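Side-chain contacts in capsid (Human calicivirus NLV/Boxer/2001/US, PDB 4RDL), which forms the protruding domain of a norovirus capsid protein, which dimerises and binds Lewis-type histo-blood group glycans, probably attaching the virus to host cells: residues I19-M24 and M31-M36; N50-L55 and G61-S66; N184-P189 and I214-S219. One frame throughout, in Å; residues are numbered along the deposited sequence.

Contact 1 of 3, residues I19-M24 and M31-M36; sequences IPMNLM and MLIDGM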
ATOM      1  N   ILE A  19       5.840  -8.939 -12.388  1.00 13.80           N
ATOM      2  CA  ILE A  19       5.527  -9.360 -11.025  1.00 13.91           C
ATOM      3  C   ILE A  19       4.318 -10.288 -11.070  1.00 12.34           C
ATOM      4  O   ILE A  19       3.321  -9.982 -11.733  1.00 11.85           O
ATOM      5  CB  ILE A  19       5.142  -8.152 -10.144  1.00 14.60           C
ATOM      6  CG1 ILE A  19       6.282  -7.137 -10.071  1.00 18.09           C
ATOM      7  CG2 ILE A  19       4.749  -8.604  -8.735  1.00 14.78           C
ATOM      8  CD1 ILE A  19       5.874  -5.813  -9.498  1.00 22.80           C
ATOM      9  N   PRO A  20       4.385 -11.426 -10.363  1.00 11.18           N
ATOM     10  CA  PRO A  20       3.217 -12.313 -10.331  1.00 11.44           C
ATOM     11  C   PRO A  20       1.962 -11.603  -9.836  1.00 10.43           C
ATOM     12  O   PRO A  20       2.015 -10.759  -8.936  1.00 11.05           O
ATOM     13  CB  PRO A  20       3.639 -13.416  -9.359  1.00 12.91           C
ATOM     14  CG  PRO A  20       5.129 -13.441  -9.459  1.00 14.28           C
ATOM     15  CD  PRO A  20       5.526 -11.994  -9.627  1.00 12.90           C
ATOM     16  N   MET A  21       0.828 -11.957 -10.425  1.00 10.87           N
ATOM     17  CA  MET A  21      -0.419 -11.264 -10.141  1.00 10.30           C
ATOM     18  C   MET A  21      -0.739 -11.236  -8.649  1.00 10.39           C
ATOM     19  O   MET A  21      -1.196 -10.207  -8.120  1.00 11.35           O
ATOM     20  CB  MET A  21      -1.578 -11.905 -10.912  1.00 10.65           C
ATOM     21  CG  MET A  21      -2.877 -11.118 -10.786  1.00 11.66           C
ATOM     22  SD  MET A  21      -4.272 -11.868 -11.645  1.00 12.59           S
ATOM     23  CE  MET A  21      -4.524 -13.337 -10.644  1.00 13.31           C
ATOM     24  N   ASN A  22      -0.503 -12.361  -7.976  1.00  9.87           N
ATOM     25  CA  ASN A  22      -0.860 -12.494  -6.563  1.00 10.35           C
ATOM     26  C   ASN A  22       0.093 -11.810  -5.582  1.00  9.63           C
ATOM     27  O   ASN A  22      -0.108 -11.898  -4.364  1.00 11.77           O
ATOM     28  CB  ASN A  22      -1.101 -13.954  -6.171  1.00 12.36           C
ATOM     29  CG  ASN A  22       0.164 -14.791  -6.196  1.00 13.81           C
ATOM     30  OD1 ASN A  22       1.086 -14.551  -6.988  1.00 12.81           O
ATOM     31  ND2 ASN A  22       0.204 -15.800  -5.336  1.00 17.13           N
ATOM     32  N   LEU A  23       1.097 -11.110  -6.114  1.00 10.16           N
ATOM     33  CA  LEU A  23       1.956 -10.251  -5.304  1.00 10.17           C
ATOM     34  C   LEU A  23       1.598  -8.775  -5.458  1.00  9.72           C
ATOM     35  O   LEU A  23       2.165  -7.927  -4.778  1.00 10.99           O
ATOM     36  CB  LEU A  23       3.436 -10.449  -5.646  1.00 11.01           C
ATOM     37  CG  LEU A  23       3.998 -11.853  -5.413  1.00 14.78           C
ATOM     38  CD1 LEU A  23       5.501 -11.886  -5.626  1.00 15.52           C
ATOM     39  CD2 LEU A  23       3.640 -12.345  -4.032  1.00 16.75           C
ATOM     40  N   MET A  24       0.671  -8.466  -6.360  1.00  9.79           N
ATOM     41  CA  MET A  24       0.274  -7.079  -6.583  1.00  9.81           C
ATOM     42  C   MET A  24      -0.990  -6.730  -5.810  1.00  8.91           C
ATOM     43  O   MET A  24      -1.737  -7.618  -5.393  1.00 11.01           O
ATOM     44  CB  MET A  24       0.102  -6.790  -8.079  1.00 11.75           C
ATOM     45  CG  MET A  24       1.440  -6.765  -8.808  1.00 12.10           C
ATOM     46  SD  MET A  24       1.323  -6.369 -10.557  1.00 16.07           S
ATOM     47  CE  MET A  24       0.568  -7.883 -11.153  1.00 19.12           C
ATOM     48  N   MET A  31      -5.125  -4.467  -0.704  1.00 10.66           N
ATOM     49  CA  MET A  31      -5.176  -5.900  -0.451  1.00 10.27           C
ATOM     50  C   MET A  31      -4.552  -6.597  -1.632  1.00  9.51           C
ATOM     51  O   MET A  31      -4.743  -6.177  -2.771  1.00 11.22           O
ATOM     52  CB  MET A  31      -6.621  -6.396  -0.345  1.00 12.42           C
ATOM     53  CG  MET A  31      -7.433  -5.837   0.789  1.00 19.50           C
ATOM     54  SD  MET A  31      -6.787  -6.297   2.399  1.00 19.55           S
ATOM     55  CE  MET A  31      -6.568  -8.046   2.240  1.00 21.78           C
ATOM     56  N   LEU A  32      -3.830  -7.679  -1.367  1.00  9.33           N
ATOM     57  CA  LEU A  32      -3.309  -8.498  -2.455  1.00  9.75           C
ATOM     58  C   LEU A  32      -4.435  -8.964  -3.383  1.00  9.61           C
ATOM     59  O   LEU A  32      -5.557  -9.251  -2.948  1.00 10.42           O
ATOM     60  CB  LEU A  32      -2.576  -9.711  -1.893  1.00 10.96           C
ATOM     61  CG  LEU A  32      -1.250  -9.438  -1.189  1.00 11.97           C
ATOM     62  CD1 LEU A  32      -0.782 -10.701  -0.476  1.00 15.47           C
ATOM     63  CD2 LEU A  32      -0.206  -8.951  -2.180  1.00 14.28           C
ATOM     64  N   ILE A  33      -4.118  -9.044  -4.667  1.00  9.78           N
ATOM     65  CA  ILE A  33      -5.018  -9.659  -5.634  1.00  9.15           C
ATOM     66  C   ILE A  33      -5.055 -11.169  -5.422  1.00  9.55           C
ATOM     67  O   ILE A  33      -4.005 -11.808  -5.314  1.00 10.55           O
ATOM     68  CB  ILE A  33      -4.567  -9.332  -7.064  1.00  9.18           C
ATOM     69  CG1 ILE A  33      -4.766  -7.835  -7.336  1.00 11.78           C
ATOM     70  CG2 ILE A  33      -5.332 -10.187  -8.075  1.00 10.36           C
ATOM     71  CD1 ILE A  33      -4.092  -7.330  -8.585  1.00 14.65           C
ATOM     72  N   ASP A  34      -6.258 -11.738  -5.361  1.00  9.91           N
ATOM     73  CA  ASP A  34      -6.393 -13.191  -5.198  1.00 10.58           C
ATOM     74  C   ASP A  34      -7.121 -13.879  -6.348  1.00  9.90           C
ATOM     75  O   ASP A  34      -7.481 -15.055  -6.254  1.00 12.23           O
ATOM     76  CB  ASP A  34      -7.014 -13.552  -3.836  1.00 11.49           C
ATOM     77  CG  ASP A  34      -8.467 -13.132  -3.707  1.00 14.16           C
ATOM     78  OD1 ASP A  34      -9.045 -12.553  -4.633  1.00 13.72           O
ATOM     79  OD2 ASP A  34      -9.048 -13.386  -2.632  1.00 21.79           O
ATOM     80  N   GLY A  35      -7.326 -13.144  -7.434  1.00  9.95           N
ATOM     81  CA  GLY A  35      -7.933 -13.729  -8.612  1.00 10.53           C
ATOM     82  C   GLY A  35      -8.268 -12.716  -9.674  1.00  9.05           C
ATOM     83  O   GLY A  35      -8.045 -11.506  -9.511  1.00 10.00           O
ATOM     84  N   MET A  36      -8.784 -13.226 -10.784  1.00  9.64           N
ATOM     85  CA  MET A  36      -9.391 -12.381 -11.786  1.00  9.52           C
ATOM     86  C   MET A  36     -10.616 -13.080 -12.335  1.00  9.11           C
ATOM     87  O   MET A  36     -10.734 -14.309 -12.249  1.00 11.68           O
ATOM     88  CB  MET A  36      -8.399 -11.970 -12.885  1.00 14.67           C
ATOM     89  CG  MET A  36      -7.636 -13.085 -13.540  1.00 17.45           C
ATOM     90  SD  MET A  36      -6.578 -12.437 -14.872  1.00 13.90           S
ATOM     91  CE  MET A  36      -5.406 -13.776 -14.958  1.00 15.40           C
TER
HETATM   92  O   HOH W   1      -2.703 -13.029  -3.243  1.00 18.85           O
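M24 and I33 are joined by the one direct hydrogen bond between these segments: I33 N donates to M24 O at 2.9 Å, nearly straight at 167°. The same oxygen receives a softer CA-H...O contact from L32. A second polar link passes through water, which donates one proton to N22 O and the other to I33 O, 2.7 Å away, bridging two carbonyls that could not bond each other. N22 CA adds a CA-H...O contact to I33 O.

The apolar contacts gather round M21 and I33, which cross at about a right angle with M21 CG 3.8 Å from I33 CG2. The branched CB of I33 lets CG2 meet M21 while CG1 and CD1 lie by M24. With CG anti to the backbone N (chi1 -173°), the chain of M21 runs out toward residues 35-36. Its unbranched thioether can bend at the end (chi3 68°), so one side chain reaches I33, G35 and M36. M21 CE settles 3.9 Å from G35 C. M21 SD lies 4.0 Å from M36 CE. L32 lays CD2 against the carbonyls of N22 and L23, 3.7 Å from N22 O.

F217 touches both M21 and I33, M24 packs on helix 235-244, and L23 and L32 meet V65 and C69 of the second subunit, respectively. Residues 21-23 form a short 3-10 segment with two successive bonds, L23 N to P20 O and M24 N to M21 O. The whole is this segment packed beside the extended run entering strand 35-38, which pairs antiparallel with strand 213-220 in the P1 part of the norovirus protruding domain.

Contact 2 of 3, residues N50-L55 and G61-S66; sequences NGRVTL and GTTTVS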
ATOM      1  N   ASN A  50     -10.568   4.907  -8.739  1.00 10.10           N
ATOM      2  CA  ASN A  50      -9.232   4.441  -8.406  1.00 10.17           C
ATOM      3  C   ASN A  50      -8.795   3.338  -9.371  1.00 10.69           C
ATOM      4  O   ASN A  50      -9.634   2.704 -10.017  1.00 11.61           O
ATOM      5  CB  ASN A  50      -9.164   3.993  -6.947  1.00 10.60           C
ATOM      6  CG  ASN A  50      -9.214   5.168  -5.986  1.00  9.28           C
ATOM      7  OD1 ASN A  50      -8.623   6.216  -6.255  1.00 11.44           O
ATOM      8  ND2 ASN A  50      -9.930   5.010  -4.880  1.00 10.43           N
ATOM      9  N   GLY A  51      -7.484   3.139  -9.486  1.00  9.31           N
ATOM     10  CA  GLY A  51      -6.913   2.218 -10.463  1.00  9.72           C
ATOM     11  C   GLY A  51      -7.086   2.659 -11.905  1.00  9.37           C
ATOM     12  O   GLY A  51      -7.034   1.814 -12.806  1.00 12.71           O
ATOM     13  N   ARG A  52      -7.289   3.960 -12.131  1.00 10.04           N
ATOM     14  CA  ARG A  52      -7.534   4.490 -13.472  1.00  9.95           C
ATOM     15  C   ARG A  52      -6.323   5.256 -14.003  1.00 10.03           C
ATOM     16  O   ARG A  52      -5.859   6.216 -13.378  1.00 11.50           O
ATOM     17  CB  ARG A  52      -8.764   5.406 -13.478  1.00 11.49           C
ATOM     18  CG  ARG A  52     -10.039   4.761 -12.943  1.00 10.97           C
ATOM     19  CD  ARG A  52     -10.487   3.566 -13.804  1.00 10.97           C
ATOM     20  NE  ARG A  52     -10.710   3.910 -15.213  1.00 12.59           N
ATOM     21  CZ  ARG A  52     -11.881   4.296 -15.723  1.00 12.75           C
ATOM     22  NH1 ARG A  52     -12.954   4.379 -14.947  1.00 12.64           N
ATOM     23  NH2 ARG A  52     -11.984   4.585 -17.018  1.00 14.15           N
ATOM     24  N   VAL A  53      -5.824   4.817 -15.156  1.00 10.30           N
ATOM     25  CA  VAL A  53      -4.652   5.405 -15.801  1.00 10.96           C
ATOM     26  C   VAL A  53      -4.655   4.957 -17.263  1.00 10.93           C
ATOM     27  O   VAL A  53      -5.123   3.869 -17.579  1.00 12.77           O
ATOM     28  CB  VAL A  53      -3.346   4.934 -15.108  1.00 11.96           C
ATOM     29  CG1 VAL A  53      -3.127   3.430 -15.313  1.00 13.89           C
ATOM     30  CG2 VAL A  53      -2.140   5.733 -15.579  1.00 13.89           C
ATOM     31  N   THR A  54      -4.168   5.808 -18.158  1.00 11.98           N
ATOM     32  CA  THR A  54      -3.989   5.393 -19.539  1.00 12.46           C
ATOM     33  C   THR A  54      -2.729   4.534 -19.656  1.00 12.25           C
ATOM     34  O   THR A  54      -1.857   4.555 -18.776  1.00 12.77           O
ATOM     35  CB  THR A  54      -3.843   6.592 -20.472  1.00 14.76           C
ATOM     36  OG1 THR A  54      -2.697   7.361 -20.081  1.00 15.34           O
ATOM     37  CG2 THR A  54      -5.085   7.468 -20.409  1.00 15.70           C
ATOM     38  N   LEU A  55      -2.616   3.780 -20.744  1.00 13.03           N
ATOM     39  CA  LEU A  55      -1.417   2.968 -20.945  1.00 13.28           C
ATOM     40  C   LEU A  55      -0.157   3.818 -21.070  1.00 14.20           C
ATOM     41  O   LEU A  55       0.950   3.339 -20.786  1.00 15.16           O
ATOM     42  CB  LEU A  55      -1.560   2.050 -22.163  1.00 13.11           C
ATOM     43  CG  LEU A  55      -2.703   1.041 -22.071  1.00 14.14           C
ATOM     44  CD1 LEU A  55      -2.624   0.079 -23.252  1.00 14.36           C
ATOM     45  CD2 LEU A  55      -2.660   0.278 -20.743  1.00 14.40           C
ATOM     46  N   GLY A  61      -9.288  10.192 -12.625  1.00 13.48           N
ATOM     47  CA  GLY A  61     -10.140  10.102 -11.453  1.00 12.86           C
ATOM     48  C   GLY A  61      -9.417  10.517 -10.191  1.00 12.48           C
ATOM     49  O   GLY A  61      -8.792  11.577 -10.147  1.00 15.24           O
ATOM     50  N   THR A  62      -9.504   9.678  -9.162  1.00 11.43           N
ATOM     51  CA  THR A  62      -8.811   9.937  -7.905  1.00 11.68           C
ATOM     52  C   THR A  62      -7.556   9.072  -7.775  1.00 10.18           C
ATOM     53  O   THR A  62      -7.000   8.900  -6.688  1.00 11.37           O
ATOM     54  CB  THR A  62      -9.742   9.695  -6.705  1.00 12.22           C
ATOM     55  OG1 THR A  62     -10.278   8.366  -6.780  1.00 11.27           O
ATOM     56  CG2 THR A  62     -10.889  10.695  -6.729  1.00 14.26           C
ATOM     57  N   THR A  63      -7.094   8.534  -8.894  1.00 10.42           N
ATOM     58  CA  THR A  63      -5.984   7.594  -8.858  1.00 10.38           C
ATOM     59  C   THR A  63      -4.639   8.266  -8.635  1.00 11.54           C
ATOM     60  O   THR A  63      -4.328   9.294  -9.242  1.00 13.70           O
ATOM     61  CB  THR A  63      -5.936   6.744 -10.145  1.00 10.11           C
ATOM     62  OG1 THR A  63      -7.202   6.099 -10.307  1.00 10.48           O
ATOM     63  CG2 THR A  63      -4.839   5.684 -10.063  1.00 11.08           C
ATOM     64  N   THR A  64      -3.836   7.673  -7.761  1.00 11.68           N
ATOM     65  CA  THR A  64      -2.469   8.129  -7.602  1.00 12.27           C
ATOM     66  C   THR A  64      -1.498   6.950  -7.677  1.00 11.72           C
ATOM     67  O   THR A  64      -1.880   5.850  -8.078  1.00 11.57           O
ATOM     68  CB  THR A  64      -2.302   9.019  -6.342  1.00 13.56           C
ATOM     69  OG1 THR A  64      -1.033   9.694  -6.382  1.00 14.10           O
ATOM     70  CG2 THR A  64      -2.445   8.206  -5.054  1.00 15.43           C
ATOM     71  N   VAL A  65      -0.243   7.183  -7.316  1.00 10.43           N
ATOM     72  CA  VAL A  65       0.828   6.246  -7.611  1.00 10.85           C
ATOM     73  C   VAL A  65       0.963   5.110  -6.595  1.00 10.12           C
ATOM     74  O   VAL A  65       1.073   3.936  -6.978  1.00 11.48           O
ATOM     75  CB  VAL A  65       2.172   7.003  -7.743  1.00 11.72           C
ATOM     76  CG1 VAL A  65       3.335   6.041  -7.892  1.00 15.13           C
ATOM     77  CG2 VAL A  65       2.125   7.982  -8.912  1.00 15.66           C
ATOM     78  N   SER A  66       0.974   5.448  -5.307  1.00 10.31           N
ATOM     79  CA  SER A  66       1.288   4.462  -4.276  1.00 10.37           C
ATOM     80  C   SER A  66       0.074   3.726  -3.714  1.00 10.10           C
ATOM     81  O   SER A  66      -0.966   4.337  -3.425  1.00 10.77           O
ATOM     82  CB  SER A  66       2.054   5.122  -3.122  1.00 11.07           C
ATOM     83  OG  SER A  66       2.373   4.168  -2.115  1.00 10.38           O
TER
HETATM   84  O   HOH W   2      -5.565   5.878  -5.898  1.00 14.43           O
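N50 and R52 meet T62 and T63 inside the long irregular connection between strands 35-38 and 72-80, where neither segment is helix or strand and side-chain hydroxyls supply the bonds between the two segments. T63 points its CB at the other segment, and its OG1 accepts from R52 N at 2.8 Å with an angle of 164°. Since that hydroxyl also bonds to Q49 O, it gives its proton to one backbone group while receiving one from another. With T63 OG1 beside its backbone N (chi1 -56°), T63 CG2 lies 3.5 Å from R52 O. The T63 side chain also touches V238 of helix 235-244.

The second link is between side chains. T62 OG1 donates to N50 OD1 at 2.8 Å, coming from well above the amide's carbonyl plane (58° out of it) rather than along a lone pair. A water lies 3.1 Å from N50 OD1 and probably donates to it, and it accepts from T64 N, also at 3.1 Å. The amide is held at its other end too, because N50 ND2 bonds to F107 O, while D109 takes the backbone N-H of N50. G51, with a positive phi, lets the chain turn between the two gripping residues. R52 sends its guanidinium group away from this contact, NH2 to P203 O and NH1 to F48 O.

All five touching residues are buried, so their polar groups need partners from the protein or from water. T63 OG1 and the N50 amide, which both donate and accept, can meet that demand, and the resulting network probably keeps a loop without regular structure in one fixed conformation.

Contact 3 of 3, residues N184-P189 and I214-S219; sequences NLWAVP and IVYFTS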
ATOM      1  N   ASN A 184     -23.503  -2.124  -3.582  1.00 14.70           N
ATOM      2  CA  ASN A 184     -23.191  -2.144  -5.008  1.00 15.02           C
ATOM      3  C   ASN A 184     -21.772  -1.642  -5.245  1.00 13.59           C
ATOM      4  O   ASN A 184     -21.502  -0.439  -5.167  1.00 14.85           O
ATOM      5  CB  ASN A 184     -24.204  -1.282  -5.770  1.00 16.50           C
ATOM      6  CG  ASN A 184     -23.907  -1.195  -7.254  1.00 17.11           C
ATOM      7  OD1 ASN A 184     -23.010  -1.860  -7.764  1.00 16.75           O
ATOM      8  ND2 ASN A 184     -24.676  -0.369  -7.960  1.00 19.96           N
ATOM      9  N   LEU A 185     -20.863  -2.572  -5.522  1.00 13.12           N
ATOM     10  CA  LEU A 185     -19.453  -2.238  -5.684  1.00 13.79           C
ATOM     11  C   LEU A 185     -19.135  -1.560  -7.021  1.00 12.78           C
ATOM     12  O   LEU A 185     -17.981  -1.197  -7.278  1.00 13.13           O
ATOM     13  CB  LEU A 185     -18.581  -3.478  -5.469  1.00 14.73           C
ATOM     14  CG  LEU A 185     -18.765  -4.163  -4.112  1.00 15.24           C
ATOM     15  CD1 LEU A 185     -17.743  -5.285  -3.957  1.00 17.91           C
ATOM     16  CD2 LEU A 185     -18.645  -3.162  -2.966  1.00 15.12           C
ATOM     17  N   TRP A 186     -20.161  -1.386  -7.852  1.00 13.15           N
ATOM     18  CA  TRP A 186     -20.050  -0.669  -9.123  1.00 13.31           C
ATOM     19  C   TRP A 186     -20.679   0.732  -9.069  1.00 12.68           C
ATOM     20  O   TRP A 186     -20.598   1.490 -10.037  1.00 14.82           O
ATOM     21  CB  TRP A 186     -20.701  -1.477 -10.252  1.00 15.89           C
ATOM     22  CG  TRP A 186     -19.790  -2.499 -10.906  1.00 19.83           C
ATOM     23  CD1 TRP A 186     -19.123  -2.371 -12.094  1.00 18.71           C
ATOM     24  CD2 TRP A 186     -19.469  -3.803 -10.407  1.00 17.97           C
ATOM     25  NE1 TRP A 186     -18.407  -3.514 -12.362  1.00 20.03           N
ATOM     26  CE2 TRP A 186     -18.600  -4.407 -11.343  1.00 21.78           C
ATOM     27  CE3 TRP A 186     -19.834  -4.521  -9.262  1.00 20.15           C
ATOM     28  CZ2 TRP A 186     -18.092  -5.691 -11.169  1.00 17.99           C
ATOM     29  CZ3 TRP A 186     -19.323  -5.787  -9.089  1.00 20.88           C
ATOM     30  CH2 TRP A 186     -18.458  -6.362 -10.040  1.00 20.31           C
ATOM     31  N   ALA A 187     -21.303   1.084  -7.944  1.00 13.20           N
ATOM     32  CA  ALA A 187     -21.867   2.425  -7.798  1.00 12.84           C
ATOM     33  C   ALA A 187     -20.767   3.472  -7.806  1.00 13.38           C
ATOM     34  O   ALA A 187     -19.717   3.281  -7.192  1.00 14.01           O
ATOM     35  CB  ALA A 187     -22.674   2.535  -6.514  1.00 14.70           C
ATOM     36  N   VAL A 188     -21.013   4.579  -8.498  1.00 13.18           N
ATOM     37  CA  VAL A 188     -20.084   5.700  -8.499  1.00 12.92           C
ATOM     38  C   VAL A 188     -20.517   6.691  -7.426  1.00 13.15           C
ATOM     39  O   VAL A 188     -21.665   7.133  -7.418  1.00 14.71           O
ATOM     40  CB  VAL A 188     -20.056   6.411  -9.868  1.00 14.24           C
ATOM     41  CG1 VAL A 188     -19.034   7.533  -9.854  1.00 16.07           C
ATOM     42  CG2 VAL A 188     -19.735   5.426 -10.978  1.00 15.34           C
ATOM     43  N   PRO A 189     -19.605   7.034  -6.501  1.00 12.18           N
ATOM     44  CA  PRO A 189     -19.986   8.006  -5.464  1.00 11.03           C
ATOM     45  C   PRO A 189     -20.443   9.323  -6.087  1.00 12.01           C
ATOM     46  O   PRO A 189     -19.883   9.752  -7.098  1.00 13.11           O
ATOM     47  CB  PRO A 189     -18.682   8.210  -4.675  1.00 11.61           C
ATOM     48  CG  PRO A 189     -17.886   6.950  -4.933  1.00 11.65           C
ATOM     49  CD  PRO A 189     -18.212   6.579  -6.357  1.00 10.91           C
ATOM     50  N   ILE A 214     -14.646  -7.422 -20.083  1.00 11.45           N
ATOM     51  CA  ILE A 214     -13.733  -6.731 -19.185  1.00 10.40           C
ATOM     52  C   ILE A 214     -13.271  -7.666 -18.071  1.00  9.54           C
ATOM     53  O   ILE A 214     -14.072  -8.425 -17.495  1.00 11.48           O
ATOM     54  CB  ILE A 214     -14.409  -5.486 -18.584  1.00 10.61           C
ATOM     55  CG1 ILE A 214     -14.763  -4.489 -19.701  1.00 14.08           C
ATOM     56  CG2 ILE A 214     -13.532  -4.838 -17.525  1.00 12.03           C
ATOM     57  CD1 ILE A 214     -15.669  -3.366 -19.263  1.00 15.50           C
ATOM     58  N   VAL A 215     -11.973  -7.619 -17.781  1.00  9.52           N
ATOM     59  CA  VAL A 215     -11.384  -8.400 -16.701  1.00  9.53           C
ATOM     60  C   VAL A 215     -11.293  -7.584 -15.419  1.00  9.94           C
ATOM     61  O   VAL A 215     -10.836  -6.440 -15.425  1.00 10.61           O
ATOM     62  CB  VAL A 215      -9.968  -8.872 -17.100  1.00 10.72           C
ATOM     63  CG1 VAL A 215      -9.283  -9.580 -15.935  1.00 12.07           C
ATOM     64  CG2 VAL A 215     -10.041  -9.788 -18.344  1.00 12.43           C
ATOM     65  N   TYR A 216     -11.742  -8.189 -14.327  1.00  8.99           N
ATOM     66  CA  TYR A 216     -11.623  -7.601 -12.989  1.00  8.89           C
ATOM     67  C   TYR A 216     -10.629  -8.382 -12.157  1.00  8.97           C
ATOM     68  O   TYR A 216     -10.640  -9.617 -12.142  1.00 10.36           O
ATOM     69  CB  TYR A 216     -12.983  -7.583 -12.291  1.00  9.78           C
ATOM     70  CG  TYR A 216     -13.987  -6.766 -13.048  1.00 10.48           C
ATOM     71  CD1 TYR A 216     -13.980  -5.381 -12.958  1.00 12.73           C
ATOM     72  CD2 TYR A 216     -14.907  -7.371 -13.896  1.00 11.50           C
ATOM     73  CE1 TYR A 216     -14.879  -4.621 -13.658  1.00 14.36           C
ATOM     74  CE2 TYR A 216     -15.817  -6.619 -14.600  1.00 13.87           C
ATOM     75  CZ  TYR A 216     -15.800  -5.242 -14.474  1.00 15.10           C
ATOM     76  OH  TYR A 216     -16.702  -4.472 -15.170  1.00 19.62           O
ATOM     77  N   PHE A 217      -9.745  -7.650 -11.494  1.00  9.28           N
ATOM     78  CA  PHE A 217      -8.854  -8.232 -10.515  1.00  9.37           C
ATOM     79  C   PHE A 217      -9.551  -8.147  -9.176  1.00  9.83           C
ATOM     80  O   PHE A 217     -10.096  -7.100  -8.826  1.00 11.28           O
ATOM     81  CB  PHE A 217      -7.526  -7.479 -10.540  1.00  9.49           C
ATOM     82  CG  PHE A 217      -6.870  -7.528 -11.883  1.00  8.90           C
ATOM     83  CD1 PHE A 217      -6.049  -8.594 -12.220  1.00 10.85           C
ATOM     84  CD2 PHE A 217      -7.130  -6.552 -12.832  1.00 10.80           C
ATOM     85  CE1 PHE A 217      -5.485  -8.672 -13.477  1.00 12.69           C
ATOM     86  CE2 PHE A 217      -6.569  -6.625 -14.094  1.00 12.94           C
ATOM     87  CZ  PHE A 217      -5.740  -7.677 -14.414  1.00 13.44           C
ATOM     88  N   THR A 218      -9.544  -9.252  -8.434  1.00  9.15           N
ATOM     89  CA  THR A 218     -10.327  -9.359  -7.207  1.00  9.20           C
ATOM     90  C   THR A 218      -9.461  -9.461  -5.975  1.00  9.42           C
ATOM     91  O   THR A 218      -8.346  -9.995  -6.011  1.00 11.00           O
ATOM     92  CB  THR A 218     -11.230 -10.616  -7.226  1.00 12.83           C
ATOM     93  OG1 THR A 218     -10.415 -11.794  -7.280  1.00 15.81           O
ATOM     94  CG2 THR A 218     -12.177 -10.587  -8.428  1.00 16.31           C
ATOM     95  N   SER A 219     -10.001  -8.946  -4.866  1.00 10.09           N
ATOM     96  CA  SER A 219      -9.449  -9.196  -3.541  1.00  9.73           C
ATOM     97  C   SER A 219     -10.567  -9.536  -2.579  1.00  9.12           C
ATOM     98  O   SER A 219     -11.644  -8.930  -2.616  1.00 11.72           O
ATOM     99  CB  SER A 219      -8.718  -7.958  -3.001  1.00 11.80           C
ATOM    100  OG  SER A 219      -7.629  -7.600  -3.831  1.00 11.00           O
TER
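W186 and Y216 make the whole of this contact, two long aromatic side chains that bridge backbones whose W186 CA and Y216 CA are 11.6 Å apart. The rings form an edge-to-face (T-shaped) pair: the edge of the indole is turned to the face of Y216, with the planes at 81° and the centroid of the six-membered ring 5.5 Å from that of the tyrosine. W186 CZ2 stands over the tyrosine ring near its rim, 4.0 Å from Y216 CZ. Beside it, W186 NE1 points its N-H nearly straight at the phenol oxygen, Y216 OH, but at 3.4 Å this hydrogen bond is weak.

The other face of the phenol ring is covered by I214, two residues earlier on the same strand, whose CG2 lies 3.8 Å above the plane, again toward the rim. The ring is thus held between an indole edge and a methyl group. P46 touches it as well, and the backbone of Y216 bonds to M37 in strand 35-38, so the base of the side chain belongs to a sheet. With Y216 CG beside its backbone N (chi1 -61°), the ring leans to the side of the preceding residues, where I214 lies.

W186 is positioned by a turn. Residues 184-187 form a type I turn in which A187 N bonds to N184 O, and N184 OD1 accepts from W186 N at 2.9 Å, an Asx turn that suits asparagine to the first position. Farther out, F48, Q44 and P230 pack on the indole, and L185 O bonds to R28.

A tryptophan edge, with slightly positive C-H and N-H groups, is well matched to the electron-rich face and oxygen of a tyrosine. The pairing is therefore probably electrostatic as well as dispersive, linking a loop to strand 213-220 with little buried area.

In the fold
Contacts 1 and 3 share a sheet, since strands 35-38 and 213-220 are neighbours in it. Though their centres are about 16 Å apart they touch, with probable hydrogen bonds from S219 OG to L32 O and from D34 N to T218 O, both 2.8 Å. Contact 2 stands apart, its centre about 17 Å from that of contact 1 and 14 Å from that of contact 3, yet contacts 1 and 2 both pack on helix 235-244. Across the dimer they meet directly: V65 and S66 touch I19 and L23 of the second subunit. The glycans bind at D114, H116, W174, S176, N177, T179 and V224, and at T129-D131; none belongs to the three contacts.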